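Side-chain contacts in chaperone SycD (Chlamydia pneumoniae, PDB 4NRH), which probably serves as a type III secretion chaperone of the LcrH/SycD family, here in complex with CopN: residues 68-71 with 77-80; 15-20 with 53-58; 96-101 with 122-127; 29-34 with 86-91; 108-113 with 135-140. One frame throughout, in Å; residues are numbered along the deposited sequence.

Contact 1. Residues 68-71 with 77-80; sequences YHAY and AKSI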
# COMPACT_ATOMS: atom_id res chain seq x y z
N TYR D 68 23.31 -3.28 10.69
CA TYR D 68 24.70 -3.06 11.07
C TYR D 68 25.57 -4.23 10.64
O TYR D 68 26.68 -4.04 10.15
CB TYR D 68 24.81 -2.85 12.59
CG TYR D 68 26.07 -2.16 13.03
CD1 TYR D 68 26.30 -0.82 12.74
CD2 TYR D 68 27.04 -2.84 13.75
CE1 TYR D 68 27.45 -0.18 13.15
CE2 TYR D 68 28.20 -2.21 14.17
CZ TYR D 68 28.40 -0.88 13.86
OH TYR D 68 29.56 -0.25 14.27
N HIS D 69 25.06 -5.45 10.83
CA HIS D 69 25.75 -6.66 10.38
C HIS D 69 25.97 -6.65 8.87
O HIS D 69 27.06 -7.00 8.39
CB HIS D 69 24.95 -7.91 10.77
CG HIS D 69 25.08 -8.27 12.22
ND1 HIS D 69 26.01 -7.70 13.05
CD2 HIS D 69 24.39 -9.16 12.98
CE1 HIS D 69 25.89 -8.21 14.26
NE2 HIS D 69 24.91 -9.10 14.24
N ALA D 70 24.94 -6.26 8.12
CA ALA D 70 25.03 -6.18 6.67
C ALA D 70 26.07 -5.16 6.23
O ALA D 70 26.79 -5.37 5.26
CB ALA D 70 23.67 -5.84 6.08
N TYR D 71 26.14 -4.05 6.96
CA TYR D 71 27.12 -3.01 6.70
C TYR D 71 28.55 -3.53 6.86
O TYR D 71 29.42 -3.24 6.04
CB TYR D 71 26.88 -1.81 7.62
CG TYR D 71 27.90 -0.70 7.48
CD1 TYR D 71 27.82 0.21 6.43
CD2 TYR D 71 28.94 -0.57 8.39
CE1 TYR D 71 28.74 1.23 6.30
CE2 TYR D 71 29.87 0.45 8.26
CZ TYR D 71 29.77 1.34 7.22
OH TYR D 71 30.69 2.35 7.08
N ALA D 77 23.95 -2.16 0.05
CA ALA D 77 22.61 -2.13 -0.51
C ALA D 77 21.58 -2.66 0.49
O ALA D 77 20.50 -2.08 0.66
CB ALA D 77 22.56 -2.94 -1.80
N LYS D 78 21.91 -3.77 1.15
CA LYS D 78 21.02 -4.37 2.14
C LYS D 78 20.90 -3.50 3.39
O LYS D 78 19.82 -3.38 3.97
CB LYS D 78 21.51 -5.77 2.51
CG LYS D 78 20.67 -6.46 3.57
CD LYS D 78 21.18 -7.86 3.86
CE LYS D 78 20.27 -8.59 4.84
NZ LYS D 78 20.78 -9.96 5.16
N SER D 79 22.02 -2.91 3.80
CA SER D 79 22.03 -2.05 4.98
C SER D 79 21.19 -0.80 4.76
O SER D 79 20.45 -0.37 5.65
CB SER D 79 23.46 -1.67 5.35
OG SER D 79 24.00 -0.74 4.42
N ILE D 80 21.29 -0.23 3.56
CA ILE D 80 20.52 0.96 3.20
C ILE D 80 19.02 0.69 3.28
O ILE D 80 18.26 1.50 3.81
CB ILE D 80 20.89 1.46 1.79
CG1 ILE D 80 22.30 2.06 1.80
CG2 ILE D 80 19.90 2.51 1.32
CD1 ILE D 80 22.86 2.34 0.41
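Ala70 and Ser79 bring two successive helices, 57-72 and 76-89, into close approach: their CA atoms lie only 5.4 Å apart, and the segments run in roughly opposite directions. A separation this short leaves little depth for side chains, and the two residues at the point of closest approach, Ala70 and Ser79, are small. The methyl of Ala70 points at the opposing helix, with CB 4.1 Å from the backbone N of Ser79. In return, Ser79 CB sits 3.9 Å from Tyr71 N and 4.1 Å from Tyr71 CB. This is a helical hairpin closed by a short turn, consistent with the antiparallel helix pairs of tetratricopeptide-type folds. No hydrogen bond links the two segments, whose mutual burial amounts to 153 Å². On the outer side Lys78 lies alongside the Ala70 methyl. With CG anti to the backbone N (chi1 178°) and the chain extended, its aliphatic part passes this methyl, CG at 4.0 Å and CD at 3.9 Å from Ala70 CB, while the ammonium end continues past it. Ser79 turns its hydroxyl between the backbone N and the carbonyl carbon (chi1 72°). There OG lies at the edge of the Tyr71 ring, near the ring plane, and is hydrogen-bonded both to Tyr76 O, in the preceding turn of its own helix, and to Ser103 OG on helix 94-106. Beyond CB the Tyr71 ring departs from 77-80 and rests on Ser103 and Met106, also on helix 94-106.

Contact 2. Residues 15-20 with 53-58; sequences EKIAAS and FKISSE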
# COMPACT_ATOMS: atom_id res chain seq x y z
N GLU D 15 5.47 -8.16 8.17
CA GLU D 15 4.40 -9.12 7.95
C GLU D 15 3.38 -9.06 9.08
O GLU D 15 2.18 -9.16 8.86
CB GLU D 15 4.96 -10.54 7.81
CG GLU D 15 5.80 -10.76 6.57
CD GLU D 15 6.16 -12.22 6.37
OE1 GLU D 15 6.07 -13.00 7.34
OE2 GLU D 15 6.53 -12.59 5.23
N LYS D 16 3.89 -8.91 10.30
CA LYS D 16 3.04 -8.76 11.49
C LYS D 16 2.12 -7.55 11.35
O LYS D 16 0.92 -7.64 11.61
CB LYS D 16 3.91 -8.63 12.74
CG LYS D 16 3.15 -8.58 14.05
CD LYS D 16 4.09 -8.79 15.23
CE LYS D 16 3.38 -8.58 16.56
NZ LYS D 16 2.81 -7.21 16.68
N ILE D 17 2.69 -6.42 10.93
CA ILE D 17 1.92 -5.19 10.74
C ILE D 17 0.93 -5.32 9.58
O ILE D 17 -0.23 -4.95 9.71
CB ILE D 17 2.86 -3.99 10.47
CG1 ILE D 17 3.72 -3.71 11.70
CG2 ILE D 17 2.05 -2.76 10.10
CD1 ILE D 17 4.85 -2.74 11.44
N ALA D 18 1.41 -5.84 8.45
CA ALA D 18 0.59 -5.99 7.25
C ALA D 18 -0.62 -6.89 7.52
O ALA D 18 -1.73 -6.60 7.08
CB ALA D 18 1.41 -6.55 6.11
N ALA D 19 -0.38 -7.99 8.24
CA ALA D 19 -1.44 -8.93 8.56
C ALA D 19 -2.58 -8.27 9.33
O ALA D 19 -3.75 -8.44 8.98
CB ALA D 19 -0.88 -10.10 9.36
N SER D 20 -2.24 -7.47 10.34
CA SER D 20 -3.24 -6.88 11.22
C SER D 20 -3.92 -5.65 10.61
O SER D 20 -4.73 -5.00 11.26
CB SER D 20 -2.59 -6.49 12.55
OG SER D 20 -1.46 -5.67 12.35
N PHE D 53 2.42 1.54 15.31
CA PHE D 53 2.41 0.11 15.03
C PHE D 53 2.77 -0.71 16.26
O PHE D 53 2.93 -1.93 16.18
CB PHE D 53 3.36 -0.23 13.88
CG PHE D 53 2.92 0.31 12.55
CD1 PHE D 53 1.60 0.21 12.15
CD2 PHE D 53 3.83 0.92 11.70
CE1 PHE D 53 1.19 0.71 10.92
CE2 PHE D 53 3.43 1.42 10.47
CZ PHE D 53 2.11 1.31 10.08
N LYS D 54 2.91 -0.03 17.40
CA LYS D 54 3.21 -0.66 18.68
C LYS D 54 4.48 -1.51 18.63
O LYS D 54 4.51 -2.63 19.14
CB LYS D 54 2.03 -1.52 19.14
CG LYS D 54 0.71 -0.75 19.24
CD LYS D 54 0.81 0.38 20.25
CE LYS D 54 1.04 -0.15 21.65
NZ LYS D 54 1.15 0.96 22.64
N ILE D 55 5.52 -0.96 18.02
CA ILE D 55 6.80 -1.65 17.93
C ILE D 55 7.69 -1.27 19.11
O ILE D 55 7.90 -0.09 19.39
CB ILE D 55 7.54 -1.31 16.62
CG1 ILE D 55 6.66 -1.65 15.41
CG2 ILE D 55 8.86 -2.05 16.54
CD1 ILE D 55 7.25 -1.22 14.09
N SER D 56 8.19 -2.28 19.83
CA SER D 56 9.05 -2.02 20.98
C SER D 56 10.42 -1.55 20.52
O SER D 56 10.85 -1.86 19.41
CB SER D 56 9.18 -3.27 21.85
OG SER D 56 9.92 -4.28 21.18
N SER D 57 11.10 -0.80 21.38
CA SER D 57 12.44 -0.30 21.06
C SER D 57 13.43 -1.44 20.96
O SER D 57 14.44 -1.35 20.25
CB SER D 57 12.90 0.72 22.11
OG SER D 57 13.22 0.07 23.33
N GLU D 58 13.15 -2.53 21.66
CA GLU D 58 13.96 -3.74 21.58
C GLU D 58 13.86 -4.35 20.18
O GLU D 58 14.84 -4.87 19.65
CB GLU D 58 13.52 -4.76 22.63
CG GLU D 58 13.62 -4.25 24.07
CD GLU D 58 12.33 -3.61 24.55
OE1 GLU D 58 11.80 -2.73 23.85
OE2 GLU D 58 11.86 -3.98 25.65
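Phe53 and Ile55 flank Lys54, the positive-phi residue of the Schellman motif that ends helix 49-52, and both receive Ile17 from the last turns of helix 9-19. The motif, in which Ile55 N turns back to Gln50 O, sets the backbone course from which the two apolar side chains emerge; Ser56 then caps the start of helix 57-72. Ile17 crosses Phe53 at about a right angle, placing its CG2 methyl over one face of the ring in a CH-pi contact. The methyl is 3.8 Å from the ring centroid and 20° off the normal, displaced toward the rim so that CG2 to Phe53 CD1 is 3.6 Å. The other branch of Ile17, set beside the backbone N (chi1 -65°), carries CD1 to the root of the same side chain, 3.8 Å from Phe53 CB. From there CD1 also reaches Ile55 CD1 at 3.9 Å. Phe27 packs against Ile17, and Phe89 of helix 76-89 touches all three side chains. With no hydrogen bond between the segments, the N-terminal helix is held here by shape and apolar burial, and the CH-pi placement supplies what directionality there is.

Contact 3. Residues 96-101 with 122-127; sequences FWFSLG and VLRDKD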
# COMPACT_ATOMS: atom_id res chain seq x y z
N PHE D 96 20.33 5.86 13.60
CA PHE D 96 19.68 5.30 12.42
C PHE D 96 20.08 6.10 11.18
O PHE D 96 20.48 5.54 10.16
CB PHE D 96 18.15 5.30 12.57
CG PHE D 96 17.63 4.33 13.60
CD1 PHE D 96 18.48 3.45 14.24
CD2 PHE D 96 16.28 4.31 13.91
CE1 PHE D 96 18.00 2.57 15.19
CE2 PHE D 96 15.79 3.42 14.86
CZ PHE D 96 16.65 2.55 15.50
N TRP D 97 19.97 7.42 11.29
CA TRP D 97 20.37 8.32 10.21
C TRP D 97 21.87 8.26 9.93
O TRP D 97 22.30 8.34 8.78
CB TRP D 97 19.97 9.76 10.56
CG TRP D 97 18.52 10.07 10.37
CD1 TRP D 97 17.57 10.13 11.34
CD2 TRP D 97 17.87 10.39 9.14
NE1 TRP D 97 16.35 10.46 10.79
CE2 TRP D 97 16.51 10.63 9.44
CE3 TRP D 97 18.29 10.51 7.82
CZ2 TRP D 97 15.58 10.97 8.46
CZ3 TRP D 97 17.37 10.84 6.85
CH2 TRP D 97 16.02 11.07 7.17
N PHE D 98 22.66 8.12 10.99
CA PHE D 98 24.11 8.12 10.87
C PHE D 98 24.58 6.87 10.11
O PHE D 98 25.42 6.96 9.22
CB PHE D 98 24.77 8.18 12.24
CG PHE D 98 26.14 8.82 12.24
CD1 PHE D 98 26.71 9.26 11.05
CD2 PHE D 98 26.85 8.98 13.41
CE1 PHE D 98 27.96 9.84 11.04
CE2 PHE D 98 28.10 9.56 13.41
CZ PHE D 98 28.66 9.99 12.23
N SER D 99 24.03 5.72 10.49
CA SER D 99 24.36 4.47 9.83
C SER D 99 23.83 4.45 8.40
O SER D 99 24.44 3.84 7.51
CB SER D 99 23.80 3.29 10.62
OG SER D 99 24.43 3.18 11.89
N LEU D 100 22.70 5.11 8.18
CA LEU D 100 22.15 5.26 6.83
C LEU D 100 23.09 6.11 5.99
O LEU D 100 23.36 5.80 4.83
CB LEU D 100 20.75 5.87 6.88
CG LEU D 100 20.13 6.25 5.53
CD1 LEU D 100 20.10 5.06 4.59
CD2 LEU D 100 18.73 6.83 5.72
N GLY D 101 23.58 7.19 6.58
CA GLY D 101 24.51 8.08 5.91
C GLY D 101 25.81 7.40 5.55
O GLY D 101 26.33 7.57 4.44
N VAL D 122 21.33 17.62 13.29
CA VAL D 122 20.16 18.24 13.91
C VAL D 122 19.73 17.49 15.16
O VAL D 122 19.45 18.09 16.20
CB VAL D 122 18.98 18.32 12.92
CG1 VAL D 122 17.73 18.83 13.63
CG2 VAL D 122 19.33 19.20 11.74
N LEU D 123 19.68 16.16 15.06
CA LEU D 123 19.24 15.32 16.16
C LEU D 123 20.30 15.21 17.26
O LEU D 123 19.99 14.87 18.40
CB LEU D 123 18.88 13.92 15.64
CG LEU D 123 17.75 13.84 14.62
CD1 LEU D 123 17.59 12.42 14.10
CD2 LEU D 123 16.44 14.35 15.21
N ARG D 124 21.55 15.50 16.90
CA ARG D 124 22.68 15.28 17.79
C ARG D 124 23.67 16.44 17.68
O ARG D 124 24.76 16.28 17.13
CB ARG D 124 23.36 13.95 17.46
CG ARG D 124 24.16 13.33 18.58
CD ARG D 124 25.12 12.29 18.04
NE ARG D 124 24.46 11.05 17.66
CZ ARG D 124 25.06 10.06 16.99
NH1 ARG D 124 26.33 10.18 16.63
NH2 ARG D 124 24.38 8.97 16.69
N ASP D 125 23.26 17.60 18.19
CA ASP D 125 23.99 18.85 17.98
C ASP D 125 25.44 18.85 18.47
O ASP D 125 26.30 19.49 17.87
CB ASP D 125 23.23 20.00 18.66
CG ASP D 125 23.70 21.36 18.18
OD1 ASP D 125 24.27 21.45 17.08
OD2 ASP D 125 23.49 22.35 18.92
N LYS D 126 25.71 18.15 19.57
CA LYS D 126 27.03 18.19 20.19
C LYS D 126 28.09 17.41 19.42
O LYS D 126 29.29 17.65 19.58
CB LYS D 126 26.96 17.68 21.63
CG LYS D 126 26.14 18.56 22.56
CD LYS D 126 26.05 17.96 23.95
CE LYS D 126 25.22 18.84 24.88
NZ LYS D 126 25.01 18.20 26.21
N ASP D 127 27.65 16.47 18.58
CA ASP D 127 28.57 15.59 17.85
C ASP D 127 29.19 16.30 16.65
O ASP D 127 28.47 16.75 15.75
CB ASP D 127 27.83 14.33 17.41
CG ASP D 127 28.77 13.19 17.05
OD1 ASP D 127 29.99 13.42 16.95
OD2 ASP D 127 28.28 12.06 16.86
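The apolar part of this contact joins Trp97 to Leu123. The two side chains cross at about a right angle, and the CD1 methyl of Leu123 comes obliquely onto the five-membered part of the indole, 3.6 Å from Trp97 CD1. A second, mixed meeting brings Phe98 against Arg124. Arg124 NH1 stands 3.5 Å from Phe98 CD2 and 3.7 Å from Phe98 CE2, but the guanidinium is tilted 68° to the ring plane and the approach is oblique, so the geometry is not that of a parallel stack. The ionic element lies inside 122-127: Arg124 NH1 donates to Asp127 OD2 at 2.7 Å with an angle of 154°, the acceptor lying in the guanidinium plane. A bend in the arginine chain (chi3 -75°) turns its head toward this carboxylate; NH2 binds Ser94 OG and NE is hydrogen-bonded too, so partners at all three nitrogens restrict its rotation. Asp127 is doubly used, since its OD1 caps Tyr129 N. In the backbone, Asp127 N binds Arg124 O at 3.2 Å in a type I turn. Within the tetratricopeptide repeat range, the contact sets helix 94-106 against the end of helix 110-123 and the turn after it. Trp97 also packs on Val119 and Thr120 of helix 110-123 and on Val87 of helix 76-89, whereas Phe98 reaches forward to Tyr129 and Tyr133 of helix 129-140.

Contact 4. Residues 29-34 with 86-91; sequences DDLESY and LVFFNP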
# COMPACT_ATOMS: atom_id res chain seq x y z
N ASP D 29 5.79 2.58 -1.18
CA ASP D 29 6.55 1.69 -2.05
C ASP D 29 8.02 2.08 -2.10
O ASP D 29 8.90 1.22 -2.21
CB ASP D 29 5.97 1.70 -3.47
CG ASP D 29 4.71 0.86 -3.58
OD1 ASP D 29 4.51 -0.03 -2.73
OD2 ASP D 29 3.92 1.10 -4.53
N ASP D 30 8.29 3.38 -2.03
CA ASP D 30 9.63 3.90 -2.28
C ASP D 30 10.08 4.77 -1.10
O ASP D 30 9.83 5.98 -1.08
CB ASP D 30 9.65 4.71 -3.58
CG ASP D 30 11.06 5.07 -4.03
OD1 ASP D 30 12.01 4.96 -3.23
OD2 ASP D 30 11.22 5.47 -5.21
N LEU D 31 10.73 4.15 -0.13
CA LEU D 31 11.18 4.86 1.07
C LEU D 31 12.26 5.90 0.76
O LEU D 31 12.41 6.87 1.49
CB LEU D 31 11.69 3.87 2.11
CG LEU D 31 10.62 3.05 2.84
CD1 LEU D 31 11.24 2.25 3.97
CD2 LEU D 31 9.51 3.95 3.35
N GLU D 32 13.00 5.69 -0.32
CA GLU D 32 14.00 6.66 -0.75
C GLU D 32 13.35 7.99 -1.12
O GLU D 32 13.78 9.05 -0.70
CB GLU D 32 14.82 6.13 -1.93
CG GLU D 32 15.90 7.09 -2.38
CD GLU D 32 16.60 6.64 -3.65
OE1 GLU D 32 16.32 5.52 -4.13
OE2 GLU D 32 17.42 7.42 -4.18
N SER D 33 12.29 7.90 -1.93
CA SER D 33 11.55 9.08 -2.36
C SER D 33 10.78 9.68 -1.19
O SER D 33 10.63 10.89 -1.08
CB SER D 33 10.60 8.73 -3.50
OG SER D 33 9.79 9.84 -3.85
N TYR D 34 10.28 8.80 -0.32
CA TYR D 34 9.48 9.19 0.84
C TYR D 34 10.30 10.00 1.85
O TYR D 34 9.77 10.87 2.54
CB TYR D 34 8.88 7.94 1.49
CG TYR D 34 8.10 8.19 2.76
CD1 TYR D 34 6.75 8.52 2.71
CD2 TYR D 34 8.69 8.06 4.01
CE1 TYR D 34 6.02 8.74 3.86
CE2 TYR D 34 7.97 8.27 5.17
CZ TYR D 34 6.63 8.62 5.09
OH TYR D 34 5.91 8.83 6.24
N LEU D 86 14.04 1.67 9.42
CA LEU D 86 14.22 2.11 10.80
C LEU D 86 13.91 3.59 10.95
O LEU D 86 13.26 4.01 11.90
CB LEU D 86 15.65 1.82 11.28
CG LEU D 86 15.96 0.37 11.63
CD1 LEU D 86 17.44 0.21 11.90
CD2 LEU D 86 15.14 -0.07 12.83
N VAL D 87 14.39 4.38 9.99
CA VAL D 87 14.15 5.81 9.97
C VAL D 87 12.67 6.10 9.75
O VAL D 87 12.11 7.04 10.31
CB VAL D 87 15.01 6.50 8.88
CG1 VAL D 87 14.37 7.79 8.42
CG2 VAL D 87 16.43 6.74 9.39
N PHE D 88 12.03 5.25 8.95
CA PHE D 88 10.59 5.35 8.71
C PHE D 88 9.80 5.13 10.00
O PHE D 88 8.83 5.83 10.26
CB PHE D 88 10.16 4.33 7.64
CG PHE D 88 8.67 4.14 7.55
CD1 PHE D 88 7.90 5.00 6.78
CD2 PHE D 88 8.04 3.10 8.21
CE1 PHE D 88 6.53 4.83 6.68
CE2 PHE D 88 6.67 2.92 8.11
CZ PHE D 88 5.92 3.79 7.35
N PHE D 89 10.23 4.16 10.80
CA PHE D 89 9.56 3.84 12.05
C PHE D 89 9.84 4.86 13.14
O PHE D 89 8.93 5.26 13.87
CB PHE D 89 9.96 2.44 12.51
CG PHE D 89 9.32 1.33 11.72
CD1 PHE D 89 7.97 1.36 11.44
CD2 PHE D 89 10.08 0.27 11.24
CE1 PHE D 89 7.37 0.35 10.71
CE2 PHE D 89 9.49 -0.74 10.51
CZ PHE D 89 8.14 -0.70 10.24
N ASN D 90 11.09 5.28 13.27
CA ASN D 90 11.47 6.27 14.26
C ASN D 90 12.61 7.14 13.75
O ASN D 90 13.78 6.79 13.93
CB ASN D 90 11.86 5.60 15.58
CG ASN D 90 11.97 6.58 16.74
OD1 ASN D 90 12.13 7.78 16.55
ND2 ASN D 90 11.88 6.06 17.96
N PRO D 91 12.28 8.28 13.12
CA PRO D 91 13.26 9.18 12.51
C PRO D 91 13.98 10.07 13.52
O PRO D 91 14.77 10.93 13.12
CB PRO D 91 12.41 10.03 11.57
CG PRO D 91 11.08 10.08 12.23
CD PRO D 91 10.90 8.74 12.91
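Leu31 and Phe88 mark the closest backbone approach, their CA atoms 7.7 Å apart, where the first turn of helix 31-35 lies against the last turn of helix 76-89. Phe88 is shared by two partners, both of which meet its CD1. Tyr34 arrives at the edge of the Phe88 ring, its CE2 near that ring's plane and 3.6 Å from Phe88 CD1. The centroids are 5.7 Å apart and the planes inclined by 59°, an intermediate arrangement that is neither a stack nor a T-shape. Farther along, Tyr34 OH lies 4.1 Å from Phe88 CE1. Leu31 supplies the second partner, its CD2 methyl 3.9 Å from Phe88 CD1. Both aromatic side chains leave the backbone with CG opposite N (chi1 177° for Tyr34 and 167° for Phe88), and they cross at about a right angle. Asp30 caps helix 31-35 through weak bonds from Glu32 N and Ser33 N to its OD1. The site belongs to the interface with CopN: Asp29 forms a salt bridge with Arg279 of CopN, Tyr34 packs on Ala284 of CopN, and Phe88 on Ser278 of CopN. Within the chaperone, Phe88 stacks with Tyr49, Leu31 rests on Trp85 of helix 76-89, and the other faces of that helix carry Leu86 onto Leu60 and Val63 of helix 57-72 and Val87 onto Phe96 of helix 94-106.

Contact 5. Residues 108-113 with 135-140; sequences EQYSQA and YICYTL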
# COMPACT_ATOMS: atom_id res chain seq x y z
N GLU D 108 28.77 5.49 -2.41
CA GLU D 108 29.06 6.66 -3.24
C GLU D 108 27.79 7.38 -3.66
O GLU D 108 27.75 8.03 -4.71
CB GLU D 108 29.89 6.27 -4.47
CG GLU D 108 31.28 5.74 -4.15
CD GLU D 108 32.07 5.40 -5.39
OE1 GLU D 108 31.77 5.96 -6.46
OE2 GLU D 108 33.00 4.57 -5.29
N GLN D 109 26.75 7.27 -2.84
CA GLN D 109 25.54 8.05 -3.03
C GLN D 109 25.62 9.26 -2.10
O GLN D 109 24.93 9.33 -1.09
CB GLN D 109 24.29 7.22 -2.74
CG GLN D 109 24.25 5.89 -3.47
CD GLN D 109 22.90 5.20 -3.36
OE1 GLN D 109 21.86 5.85 -3.32
NE2 GLN D 109 22.92 3.87 -3.30
N TYR D 110 26.47 10.21 -2.48
CA TYR D 110 26.87 11.30 -1.60
C TYR D 110 25.75 12.30 -1.33
O TYR D 110 25.59 12.76 -0.20
CB TYR D 110 28.08 12.02 -2.19
CG TYR D 110 29.28 11.11 -2.38
CD1 TYR D 110 29.85 10.46 -1.29
CD2 TYR D 110 29.83 10.90 -3.63
CE1 TYR D 110 30.94 9.62 -1.45
CE2 TYR D 110 30.92 10.06 -3.80
CZ TYR D 110 31.47 9.43 -2.71
OH TYR D 110 32.56 8.60 -2.87
N SER D 111 24.99 12.65 -2.36
CA SER D 111 23.89 13.59 -2.23
C SER D 111 22.92 13.19 -1.13
O SER D 111 22.50 14.02 -0.32
CB SER D 111 23.14 13.72 -3.56
OG SER D 111 22.09 14.67 -3.47
N GLN D 112 22.56 11.91 -1.10
CA GLN D 112 21.66 11.39 -0.08
C GLN D 112 22.38 11.12 1.23
O GLN D 112 21.79 11.20 2.30
CB GLN D 112 20.97 10.12 -0.59
CG GLN D 112 19.99 10.38 -1.72
CD GLN D 112 19.19 9.16 -2.10
OE1 GLN D 112 19.51 8.04 -1.71
NE2 GLN D 112 18.14 9.37 -2.88
N ALA D 113 23.67 10.79 1.13
CA ALA D 113 24.51 10.61 2.31
C ALA D 113 24.62 11.91 3.09
O ALA D 113 24.57 11.92 4.32
CB ALA D 113 25.89 10.10 1.92
N TYR D 135 31.76 17.12 5.52
CA TYR D 135 32.92 17.77 4.93
C TYR D 135 33.58 16.87 3.89
O TYR D 135 33.91 17.31 2.79
CB TYR D 135 33.93 18.16 6.01
CG TYR D 135 35.38 18.14 5.57
CD1 TYR D 135 35.93 19.21 4.88
CD2 TYR D 135 36.20 17.05 5.85
CE1 TYR D 135 37.25 19.20 4.48
CE2 TYR D 135 37.52 17.03 5.45
CZ TYR D 135 38.04 18.11 4.76
OH TYR D 135 39.36 18.09 4.36
N ILE D 136 33.79 15.60 4.25
CA ILE D 136 34.35 14.62 3.34
C ILE D 136 33.52 14.49 2.06
O ILE D 136 34.05 14.53 0.95
CB ILE D 136 34.47 13.23 4.00
CG1 ILE D 136 35.50 13.26 5.13
CG2 ILE D 136 34.85 12.17 2.98
CD1 ILE D 136 35.70 11.92 5.81
N CYS D 137 32.20 14.37 2.23
CA CYS D 137 31.30 14.21 1.09
C CYS D 137 31.26 15.46 0.21
O CYS D 137 31.26 15.35 -1.02
CB CYS D 137 29.89 13.87 1.58
SG CYS D 137 29.70 12.18 2.20
N TYR D 138 31.21 16.63 0.83
CA TYR D 138 31.24 17.89 0.09
C TYR D 138 32.54 18.03 -0.69
O TYR D 138 32.58 18.64 -1.76
CB TYR D 138 31.07 19.08 1.04
CG TYR D 138 29.65 19.33 1.50
CD1 TYR D 138 28.59 19.29 0.61
CD2 TYR D 138 29.38 19.61 2.84
CE1 TYR D 138 27.30 19.53 1.03
CE2 TYR D 138 28.09 19.85 3.27
CZ TYR D 138 27.05 19.80 2.36
OH TYR D 138 25.76 20.04 2.79
N THR D 139 33.61 17.47 -0.14
CA THR D 139 34.91 17.43 -0.80
C THR D 139 34.84 16.52 -2.02
O THR D 139 35.42 16.81 -3.07
CB THR D 139 36.02 16.95 0.16
OG1 THR D 139 36.19 17.89 1.22
CG2 THR D 139 37.34 16.78 -0.58
N LEU D 140 34.10 15.42 -1.89
CA LEU D 140 33.97 14.43 -2.95
C LEU D 140 33.18 14.94 -4.16
O LEU D 140 33.21 14.31 -5.22
CB LEU D 140 33.31 13.15 -2.41
CG LEU D 140 34.23 11.96 -2.14
CD1 LEU D 140 35.40 11.93 -3.12
CD2 LEU D 140 34.73 11.94 -0.70
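Tyr110 presents one ring face to Leu140 and turns an oblique flank to Cys137, at the point where helix 110-123, within the tetratricopeptide repeat, packs beside the following helix 129-140. The backbones are close here, with Tyr110 CA 5.9 Å from Cys137 CA. Leu140 makes the face contact: its CB stands 4.1 Å from the ring centroid and 9° off the normal, which puts a CH-pi interaction almost exactly over the centre. Its CG is displaced toward the phenol end, 3.8 Å from Tyr110 CZ. On the opposite face lies the backbone of Glu108, whose CA is 3.7 Å above the plane of the Tyr110 ring, offset toward the rim. The ring is therefore held between the Schellman turn that closes helix 94-106 and Leu140 of the 135-140 segment, an arrangement that restricts its tilt. Cys137 approaches differently. Its SG is 5.2 Å from the Tyr110 centroid, 70° off the normal, with the nearest ring atom, CD1, at 3.9 Å; this is a sulfur-aromatic contact, but an oblique one. The ring reaches both partners because CG of Tyr110 is set anti to the carbonyl carbon (chi1 -60°). No hydrogen bond joins the segments, so the contact rests on the ring, the thiol sulfur and aliphatic carbon. Cys137 also packs on His105, Leu114 and Tyr117, on the two preceding helices. Deeper between the helices the same sulfur meets a methyl, Cys137 SG lying 4.3 Å from Ala113 CB.

The five contacts are spread along the row of helices, contacts 2 and 5 lying on opposite sides of the chain's centre, their own centres 34 Å apart. Contact 4 is the meeting point of several: it touches contact 2 through Ile55 CD1 and Phe89 CE1 (3.7 Å) and contact 3 through a probable hydrogen bond from Trp97 NE1 to Pro91 O (2.9 Å). Contacts 1 and 4 share helix 76-89 yet stay about 7 Å apart at their nearest atoms. Contact 5 uses helix 110-123 together with contact 3, where Gly101 O and Ala113 CB are 3.6 Å apart. Contacts 2 and 4 interlock along the sequence, as do contacts 3 and 5; contact 4 alone is touched by CopN.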